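Local coordinates for protein Pab-dependent poly(a)-specific ribonuclease subunit PAN2 (Neurospora crassa, PDB 4CZW) that probably serves as the catalytic subunit of the PAN deadenylation complex, shortening the poly(A) tails of mRNA by exonucleolytic cleavage to 5'-AMP, at residues S118-D123 / K135-F140; L141-S146 / T202-K207; V266-T271 / V389-V394. All blocks are in the same frame, centred on the assembly; numbering follows the deposited sequence.

Contact 1 (S118-D123 / K135-F140); sequences SGVLED and KNLTMF
The loop segment 118-123 meets the flank of helix 130-149 with its first three residues, CA of Val-120 lying 5.4 Å from CA of Leu-137, and then leads away toward Asp-123. The polar link is the side-chain amide of Asn-136: its CG sits beside the backbone N (chi1 -65°), and ND2 reaches across to Gly-119 O at 3.0 Å, N-H...O angle 158°. The acceptor lies near the amide plane, while ND2 stands above the carbonyl plane of Gly-119. At Gly-119 phi is positive (64°), and a CB there would run into this same ND2. This is the middle of the loop between helices 103-109 and 130-149, fastened to the flank of the second helix in the USP-like domain, predicted to be inactive as a protease and to act as a scaffold. Val-120 supplies the apolar half: CG1 rests against the helix backbone, 3.6 Å from Leu-137 N and 3.8 Å from Phe-140 CB, while CG2 lies over one face of the Phe-140 ring. Ser-118 comes obliquely to that ring, OG 3.4 Å from CD1 of Phe-140, its hydroxyl hydrogen-bonded to Asn-114 O. From helix 103-109, Leu-109 packs on both Leu-137 and Phe-140.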
loop_
_atom_site.group_PDB
_atom_site.type_symbol
_atom_site.label_atom_id
_atom_site.label_comp_id
_atom_site.label_asym_id
_atom_site.label_seq_id
_atom_site.Cartn_x
_atom_site.Cartn_y
_atom_site.Cartn_z
ATOM N N SER A 118 -19.186 -5.875 1.519
ATOM C CA SER A 118 -18.732 -4.936 2.538
ATOM C C SER A 118 -18.728 -3.501 2.022
ATOM O O SER A 118 -18.313 -2.580 2.727
ATOM C CB SER A 118 -17.336 -5.315 3.034
ATOM O OG SER A 118 -17.332 -6.613 3.603
ATOM N N GLY A 119 -19.190 -3.317 0.789
ATOM C CA GLY A 119 -19.277 -1.997 0.194
ATOM C C GLY A 119 -17.929 -1.333 -0.006
ATOM O O GLY A 119 -17.759 -0.150 0.291
ATOM N N VAL A 120 -16.966 -2.095 -0.514
ATOM C CA VAL A 120 -15.621 -1.581 -0.737
ATOM C C VAL A 120 -15.249 -1.617 -2.217
ATOM O O VAL A 120 -14.152 -1.212 -2.602
ATOM C CB VAL A 120 -14.575 -2.375 0.068
ATOM C CG1 VAL A 120 -14.860 -2.265 1.557
ATOM C CG2 VAL A 120 -14.561 -3.830 -0.370
ATOM N N LEU A 121 -16.169 -2.106 -3.042
ATOM C CA LEU A 121 -15.959 -2.160 -4.485
ATOM C C LEU A 121 -16.906 -1.192 -5.190
ATOM O O LEU A 121 -18.121 -1.390 -5.187
ATOM C CB LEU A 121 -16.159 -3.586 -5.003
ATOM C CG LEU A 121 -15.303 -4.664 -4.334
ATOM C CD1 LEU A 121 -15.649 -6.044 -4.873
ATOM C CD2 LEU A 121 -13.820 -4.371 -4.517
ATOM N N GLU A 122 -16.340 -0.156 -5.803
ATOM C CA GLU A 122 -17.120 0.952 -6.351
ATOM C C GLU A 122 -18.086 0.542 -7.465
ATOM O O GLU A 122 -18.990 1.300 -7.816
ATOM C CB GLU A 122 -16.181 2.047 -6.868
ATOM C CG GLU A 122 -15.324 1.635 -8.057
ATOM C CD GLU A 122 -14.335 2.712 -8.463
ATOM O OE1 GLU A 122 -14.302 3.771 -7.802
ATOM O OE2 GLU A 122 -13.590 2.498 -9.443
ATOM N N ASP A 123 -17.897 -0.652 -8.017
ATOM C CA ASP A 123 -18.769 -1.145 -9.077
ATOM C C ASP A 123 -19.925 -1.970 -8.519
ATOM O O ASP A 123 -20.970 -2.099 -9.155
ATOM C CB ASP A 123 -17.973 -1.979 -10.083
ATOM C CG ASP A 123 -16.971 -1.152 -10.864
ATOM O OD1 ASP A 123 -17.207 0.062 -11.036
ATOM O OD2 ASP A 123 -15.950 -1.717 -11.308
ATOM N N LYS A 135 -14.711 4.647 4.112
ATOM C CA LYS A 135 -15.126 4.304 5.468
ATOM C C LYS A 135 -15.203 2.795 5.619
ATOM O O LYS A 135 -14.654 2.222 6.561
ATOM C CB LYS A 135 -16.480 4.928 5.804
ATOM C CG LYS A 135 -16.415 6.384 6.213
ATOM C CD LYS A 135 -17.806 6.956 6.409
ATOM C CE LYS A 135 -17.749 8.431 6.754
ATOM N NZ LYS A 135 -19.110 9.018 6.847
ATOM N N ASN A 136 -15.893 2.163 4.678
ATOM C CA ASN A 136 -16.039 0.717 4.664
ATOM C C ASN A 136 -14.696 0.020 4.499
ATOM O O ASN A 136 -14.427 -0.985 5.155
ATOM C CB ASN A 136 -16.994 0.288 3.548
ATOM C CG ASN A 136 -18.409 0.786 3.769
ATOM O OD1 ASN A 136 -18.841 0.977 4.906
ATOM N ND2 ASN A 136 -19.141 0.998 2.681
ATOM N N LEU A 137 -13.854 0.566 3.627
ATOM C CA LEU A 137 -12.543 -0.014 3.365
ATOM C C LEU A 137 -11.648 0.043 4.597
ATOM O O LEU A 137 -10.910 -0.899 4.879
ATOM C CB LEU A 137 -11.862 0.701 2.198
ATOM C CG LEU A 137 -10.483 0.158 1.821
ATOM C CD1 LEU A 137 -10.586 -1.273 1.315
ATOM C CD2 LEU A 137 -9.829 1.054 0.789
ATOM N N THR A 138 -11.719 1.155 5.324
ATOM C CA THR A 138 -10.943 1.326 6.546
ATOM C C THR A 138 -11.299 0.242 7.558
ATOM O O THR A 138 -10.424 -0.329 8.208
ATOM C CB THR A 138 -11.179 2.712 7.176
ATOM O OG1 THR A 138 -10.916 3.733 6.205
ATOM C CG2 THR A 138 -10.269 2.916 8.380
HETATM N N MSE A 139 -12.591 -0.043 7.675
HETATM C CA MSE A 139 -13.065 -1.102 8.555
HETATM C C MSE A 139 -12.738 -2.475 7.976
HETATM O O MSE A 139 -12.362 -3.394 8.706
HETATM C CB MSE A 139 -14.571 -0.968 8.793
HETATM C CG MSE A 139 -14.967 0.301 9.535
HETATM SE SE MSE A 139 -16.885 0.442 9.862
HETATM C CE MSE A 139 -17.505 0.704 8.032
ATOM N N PHE A 140 -12.879 -2.605 6.659
ATOM C CA PHE A 140 -12.616 -3.866 5.972
ATOM C C PHE A 140 -11.141 -4.249 6.048
ATOM O O PHE A 140 -10.805 -5.404 6.312
ATOM C CB PHE A 140 -13.060 -3.779 4.510
ATOM C CG PHE A 140 -12.967 -5.081 3.766
ATOM C CD1 PHE A 140 -13.953 -6.044 3.901
ATOM C CD2 PHE A 140 -11.900 -5.338 2.920
ATOM C CE1 PHE A 140 -13.874 -7.240 3.215
ATOM C CE2 PHE A 140 -11.816 -6.534 2.230
ATOM C CZ PHE A 140 -12.804 -7.486 2.378
#

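Contact 2 (L141-S146 / T202-K207); sequences LFDKIS and TTFVNK
Phe-204 carries most of this contact, laying its ring against the backbone of helix 130-149 where the chain turns toward strand 206-207. Its CG is beside the backbone N (chi1 -68°), and one face of the ring receives CA of Asp-143 in a CH-pi contact, 4.0 Å from the ring centroid and 16° off the normal. The carbonyl O of Phe-142 lies over the same face, displaced toward the rim. The well-buried part lies on the Phe-142 side: CB of Phe-142 is 3.9 Å from CB of Phe-204, and CG2 of Val-205 stands over one face of the Phe-142 ring, 4.1 Å from its CG. One turn on, the buried Ser-146 brings OG obliquely to the Phe-204 ring, 3.4 Å from CE1. The Asp-143 side is the more exposed one: with CG anti to its backbone N, Asp-143 crosses the ring obliquely, OD1 3.2 Å from CE2 of Phe-204 and the carboxylate tilted 34° to the ring. An alanine in place of Phe-204 would probably loosen the hold of this turn on the helix, since the ring covering Asp-143 and meeting Ser-146 would be gone. Around the pair, Ile-145 packs on helix 81-94, Phe-142 reaches Ala-268 of strand 266-270, and Val-205 wedges between Cys-270 of that strand and Thr-138 and Met-139 of helix 130-149.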
loop_
_atom_site.group_PDB
_atom_site.type_symbol
_atom_site.label_atom_id
_atom_site.label_comp_id
_atom_site.label_asym_id
_atom_site.label_seq_id
_atom_site.Cartn_x
_atom_site.Cartn_y
_atom_site.Cartn_z
ATOM N N LEU A 141 -10.264 -3.276 5.817
ATOM C CA LEU A 141 -8.825 -3.523 5.837
ATOM C C LEU A 141 -8.324 -3.880 7.230
ATOM O O LEU A 141 -7.614 -4.870 7.400
ATOM C CB LEU A 141 -8.062 -2.306 5.309
ATOM C CG LEU A 141 -7.903 -2.221 3.790
ATOM C CD1 LEU A 141 -7.079 -1.004 3.405
ATOM C CD2 LEU A 141 -7.266 -3.493 3.256
ATOM N N PHE A 142 -8.693 -3.073 8.221
ATOM C CA PHE A 142 -8.268 -3.301 9.599
ATOM C C PHE A 142 -8.686 -4.678 10.104
ATOM O O PHE A 142 -7.980 -5.295 10.902
ATOM C CB PHE A 142 -8.832 -2.215 10.519
ATOM C CG PHE A 142 -7.936 -1.018 10.662
ATOM C CD1 PHE A 142 -7.633 -0.227 9.567
ATOM C CD2 PHE A 142 -7.401 -0.680 11.895
ATOM C CE1 PHE A 142 -6.810 0.875 9.696
ATOM C CE2 PHE A 142 -6.578 0.421 12.030
ATOM C CZ PHE A 142 -6.282 1.199 10.929
ATOM N N ASP A 143 -9.831 -5.158 9.630
ATOM C CA ASP A 143 -10.319 -6.480 10.004
ATOM C C ASP A 143 -9.531 -7.574 9.293
ATOM O O ASP A 143 -9.132 -8.563 9.907
ATOM C CB ASP A 143 -11.809 -6.611 9.686
ATOM C CG ASP A 143 -12.364 -7.975 10.051
ATOM O OD1 ASP A 143 -11.863 -8.583 11.021
ATOM O OD2 ASP A 143 -13.302 -8.439 9.369
ATOM N N LYS A 144 -9.306 -7.388 7.997
ATOM C CA LYS A 144 -8.631 -8.392 7.185
ATOM C C LYS A 144 -7.156 -8.544 7.548
ATOM O O LYS A 144 -6.660 -9.661 7.686
ATOM C CB LYS A 144 -8.770 -8.053 5.698
ATOM C CG LYS A 144 -10.143 -8.365 5.126
ATOM C CD LYS A 144 -10.447 -9.851 5.226
ATOM C CE LYS A 144 -11.823 -10.183 4.674
ATOM N NZ LYS A 144 -12.124 -11.638 4.797
ATOM N N ILE A 145 -6.458 -7.426 7.706
ATOM C CA ILE A 145 -5.031 -7.472 8.006
ATOM C C ILE A 145 -4.775 -7.948 9.432
ATOM O O ILE A 145 -3.672 -8.384 9.758
ATOM C CB ILE A 145 -4.358 -6.098 7.800
ATOM C CG1 ILE A 145 -4.807 -5.105 8.875
ATOM C CG2 ILE A 145 -4.652 -5.567 6.406
ATOM C CD1 ILE A 145 -4.125 -3.759 8.782
ATOM N N SER A 146 -5.797 -7.866 10.277
ATOM C CA SER A 146 -5.680 -8.329 11.654
ATOM C C SER A 146 -5.579 -9.850 11.699
ATOM O O SER A 146 -4.801 -10.407 12.473
ATOM C CB SER A 146 -6.870 -7.851 12.489
ATOM O OG SER A 146 -6.704 -8.190 13.855
ATOM N N THR A 202 -16.404 -6.372 19.536
ATOM C CA THR A 202 -15.205 -6.273 18.711
ATOM C C THR A 202 -15.191 -4.953 17.949
ATOM O O THR A 202 -16.143 -4.628 17.239
ATOM C CB THR A 202 -15.108 -7.441 17.712
ATOM O OG1 THR A 202 -15.108 -8.685 18.424
ATOM C CG2 THR A 202 -13.834 -7.334 16.888
ATOM N N THR A 203 -14.110 -4.195 18.096
ATOM C CA THR A 203 -14.005 -2.892 17.452
ATOM C C THR A 203 -12.614 -2.642 16.877
ATOM O O THR A 203 -11.634 -2.554 17.616
ATOM C CB THR A 203 -14.346 -1.755 18.433
ATOM O OG1 THR A 203 -15.677 -1.934 18.931
ATOM C CG2 THR A 203 -14.241 -0.405 17.742
ATOM N N PHE A 204 -12.535 -2.529 15.556
ATOM C CA PHE A 204 -11.285 -2.181 14.888
ATOM C C PHE A 204 -11.231 -0.683 14.604
ATOM O O PHE A 204 -10.206 -0.035 14.820
ATOM C CB PHE A 204 -11.122 -2.966 13.584
ATOM C CG PHE A 204 -10.906 -4.438 13.782
ATOM C CD1 PHE A 204 -9.697 -4.916 14.263
ATOM C CD2 PHE A 204 -11.905 -5.347 13.474
ATOM C CE1 PHE A 204 -9.493 -6.271 14.441
ATOM C CE2 PHE A 204 -11.705 -6.704 13.649
ATOM C CZ PHE A 204 -10.497 -7.166 14.134
ATOM N N VAL A 205 -12.343 -0.144 14.116
ATOM C CA VAL A 205 -12.439 1.274 13.791
ATOM C C VAL A 205 -13.616 1.916 14.518
ATOM O O VAL A 205 -14.740 1.420 14.454
ATOM C CB VAL A 205 -12.596 1.496 12.273
ATOM C CG1 VAL A 205 -12.707 2.980 11.960
ATOM C CG2 VAL A 205 -11.429 0.873 11.521
ATOM N N ASN A 206 -13.354 3.020 15.211
ATOM C CA ASN A 206 -14.395 3.714 15.959
ATOM C C ASN A 206 -15.065 4.821 15.152
ATOM O O ASN A 206 -14.504 5.323 14.178
ATOM C CB ASN A 206 -13.821 4.292 17.251
ATOM C CG ASN A 206 -13.501 3.222 18.275
ATOM O OD1 ASN A 206 -12.365 2.762 18.378
ATOM N ND2 ASN A 206 -14.510 2.817 19.037
ATOM N N LYS A 207 -16.274 5.191 15.565
ATOM C CA LYS A 207 -17.034 6.238 14.892
ATOM C C LYS A 207 -17.303 7.406 15.834
ATOM O O LYS A 207 -17.666 7.204 16.992
ATOM C CB LYS A 207 -18.356 5.685 14.358
ATOM C CG LYS A 207 -18.212 4.496 13.423
ATOM C CD LYS A 207 -19.573 3.995 12.966
ATOM C CE LYS A 207 -19.444 2.783 12.057
ATOM N NZ LYS A 207 -20.775 2.286 11.610
#

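Contact 3 (V266-T271 / V389-V394); sequences VLALCT and VVMFQV
Four backbone hydrogen bonds join strand 266-270 to residues 389-394 of strand 385-394; these segments run antiparallel at 165° with their axes approaching to 4.5 Å. Leu-267 and Phe-392 form one hydrogen-bonded pair: Leu-267 N gives to Phe-392 O at 2.6 Å, and Phe-392 N returns to Leu-267 O at 2.8 Å, both donors standing above the carbonyl planes. The second pair, Leu-269 with Val-390, keeps its two bonds in the carbonyl planes; the one from Val-390 N is nearly straight (170°), that from Leu-269 N more bent (140°). Leu-269 O also receives a CA-H...O contact from Val-389.

On one face of the sheet Met-391, a selenomethionine, starts with CG anti to its backbone N and bends at chi2 and chi3. That folding brings SE back over the partner strand, 3.7 Å from Val-266 CG1 and 3.9 Å from Ala-268 CB. On the other face CD1 of Leu-269 comes obliquely to the Phe-392 ring, 4.0 Å from CD2; just past the end of strand 266-270, CG2 of Thr-271 meets CG2 of Val-390.

Helices lie over the Met-391 face: Val-266 touches Leu-62 and Leu-63 of helix 61-71, while Val-389 touches Thr-138 of helix 130-149. Gln-393 NE2 is hydrogen-bonded to Asn-398 OD1, and Thr-271 OG1 to Pro-387 O and Val-388 O. Beyond strand 385-394 in the sheet comes 321-334, whose Leu-325 touches Val-390 and Phe-392. A buried antiparallel ladder in a mixed sheet with helices on one side is consistent with the palm of a USP fold, here predicted to be inactive as a protease.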
loop_
_atom_site.group_PDB
_atom_site.type_symbol
_atom_site.label_atom_id
_atom_site.label_comp_id
_atom_site.label_asym_id
_atom_site.label_seq_id
_atom_site.Cartn_x
_atom_site.Cartn_y
_atom_site.Cartn_z
ATOM N N VAL A 266 -3.001 2.090 17.446
ATOM C CA VAL A 266 -3.386 2.825 16.248
ATOM C C VAL A 266 -4.870 3.164 16.314
ATOM O O VAL A 266 -5.720 2.273 16.324
ATOM C CB VAL A 266 -3.095 2.024 14.966
ATOM C CG1 VAL A 266 -3.612 2.772 13.746
ATOM C CG2 VAL A 266 -1.607 1.750 14.837
ATOM N N LEU A 267 -5.179 4.455 16.362
ATOM C CA LEU A 267 -6.554 4.901 16.550
ATOM C C LEU A 267 -7.165 5.454 15.265
ATOM O O LEU A 267 -6.996 6.629 14.942
ATOM C CB LEU A 267 -6.618 5.957 17.656
ATOM C CG LEU A 267 -8.009 6.392 18.117
ATOM C CD1 LEU A 267 -8.776 5.212 18.693
ATOM C CD2 LEU A 267 -7.910 7.518 19.135
ATOM N N ALA A 268 -7.877 4.597 14.538
ATOM C CA ALA A 268 -8.578 5.014 13.329
ATOM C C ALA A 268 -9.984 5.496 13.673
ATOM O O ALA A 268 -10.710 4.834 14.415
ATOM C CB ALA A 268 -8.635 3.874 12.325
ATOM N N LEU A 269 -10.367 6.648 13.130
ATOM C CA LEU A 269 -11.642 7.265 13.481
ATOM C C LEU A 269 -12.456 7.684 12.259
ATOM O O LEU A 269 -11.950 8.363 11.367
ATOM C CB LEU A 269 -11.407 8.482 14.378
ATOM C CG LEU A 269 -10.677 8.239 15.700
ATOM C CD1 LEU A 269 -10.407 9.556 16.412
ATOM C CD2 LEU A 269 -11.476 7.297 16.588
ATOM N N CYS A 270 -13.721 7.278 12.232
ATOM C CA CYS A 270 -14.652 7.728 11.202
ATOM C C CYS A 270 -15.458 8.916 11.714
ATOM O O CYS A 270 -16.069 8.848 12.779
ATOM C CB CYS A 270 -15.585 6.593 10.775
ATOM S SG CYS A 270 -14.777 5.277 9.837
ATOM N N THR A 271 -15.454 10.003 10.950
ATOM C CA THR A 271 -16.077 11.250 11.383
ATOM C C THR A 271 -17.600 11.172 11.417
ATOM O O THR A 271 -18.236 11.802 12.263
ATOM C CB THR A 271 -15.663 12.422 10.475
ATOM O OG1 THR A 271 -15.991 12.114 9.115
ATOM C CG2 THR A 271 -14.167 12.677 10.585
ATOM N N VAL A 389 -11.880 10.159 7.387
ATOM C CA VAL A 389 -11.166 9.271 8.295
ATOM C C VAL A 389 -10.008 10.009 8.959
ATOM O O VAL A 389 -9.206 10.658 8.287
ATOM C CB VAL A 389 -10.626 8.024 7.565
ATOM C CG1 VAL A 389 -9.964 7.074 8.554
ATOM C CG2 VAL A 389 -11.744 7.320 6.813
ATOM N N VAL A 390 -9.930 9.911 10.282
ATOM C CA VAL A 390 -8.865 10.557 11.041
ATOM C C VAL A 390 -7.988 9.506 11.715
ATOM O O VAL A 390 -8.495 8.596 12.371
ATOM C CB VAL A 390 -9.434 11.519 12.100
ATOM C CG1 VAL A 390 -8.313 12.149 12.905
ATOM C CG2 VAL A 390 -10.281 12.591 11.435
HETATM N N MSE A 391 -6.674 9.632 11.553
HETATM C CA MSE A 391 -5.748 8.615 12.039
HETATM C C MSE A 391 -4.833 9.116 13.153
HETATM O O MSE A 391 -4.048 10.044 12.959
HETATM C CB MSE A 391 -4.895 8.088 10.884
HETATM C CG MSE A 391 -4.038 6.884 11.236
HETATM SE SE MSE A 391 -5.073 5.236 11.375
HETATM C CE MSE A 391 -5.652 5.078 9.518
ATOM N N PHE A 392 -4.941 8.488 14.320
ATOM C CA PHE A 392 -4.038 8.758 15.431
ATOM C C PHE A 392 -3.196 7.528 15.744
ATOM O O PHE A 392 -3.631 6.397 15.529
ATOM C CB PHE A 392 -4.814 9.176 16.683
ATOM C CG PHE A 392 -5.328 10.586 16.647
ATOM C CD1 PHE A 392 -4.532 11.639 17.071
ATOM C CD2 PHE A 392 -6.612 10.857 16.209
ATOM C CE1 PHE A 392 -5.005 12.937 17.046
ATOM C CE2 PHE A 392 -7.091 12.155 16.184
ATOM C CZ PHE A 392 -6.285 13.195 16.600
ATOM N N GLN A 393 -1.987 7.754 16.245
ATOM C CA GLN A 393 -1.179 6.673 16.792
ATOM C C GLN A 393 -0.484 7.175 18.049
ATOM O O GLN A 393 -0.338 8.382 18.241
ATOM C CB GLN A 393 -0.156 6.162 15.774
ATOM C CG GLN A 393 1.144 6.950 15.733
ATOM C CD GLN A 393 2.290 6.146 15.148
ATOM O OE1 GLN A 393 2.090 5.054 14.615
ATOM N NE2 GLN A 393 3.501 6.681 15.252
ATOM N N VAL A 394 -0.068 6.249 18.909
ATOM C CA VAL A 394 0.603 6.617 20.149
ATOM C C VAL A 394 1.897 7.372 19.850
ATOM O O VAL A 394 2.677 6.973 18.984
ATOM C CB VAL A 394 0.896 5.379 21.024
ATOM C CG1 VAL A 394 -0.397 4.834 21.607
ATOM C CG2 VAL A 394 1.607 4.302 20.222
#

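In the fold
All three contacts lie in the USP-like domain and follow one another along the chain, each closing before the next opens. Contacts 1 and 2 share helix 130-149, with centres about 12 Å apart; contacts 2 and 3, with centres about 11 Å apart, share a mixed sheet, in which strands 206-207 and 266-270 are neighbours. Asn-206 O and Cys-270 N make a probable hydrogen bond there. Contacts 1 and 3, centres about 17 Å apart, meet through Thr-138 and Val-389. The helix thus touches the loop on one flank and packs on the sheet through Thr-138, Lys-135 and Phe-142, joining helical and beta parts of a domain that serves as scaffold beside the exonuclease.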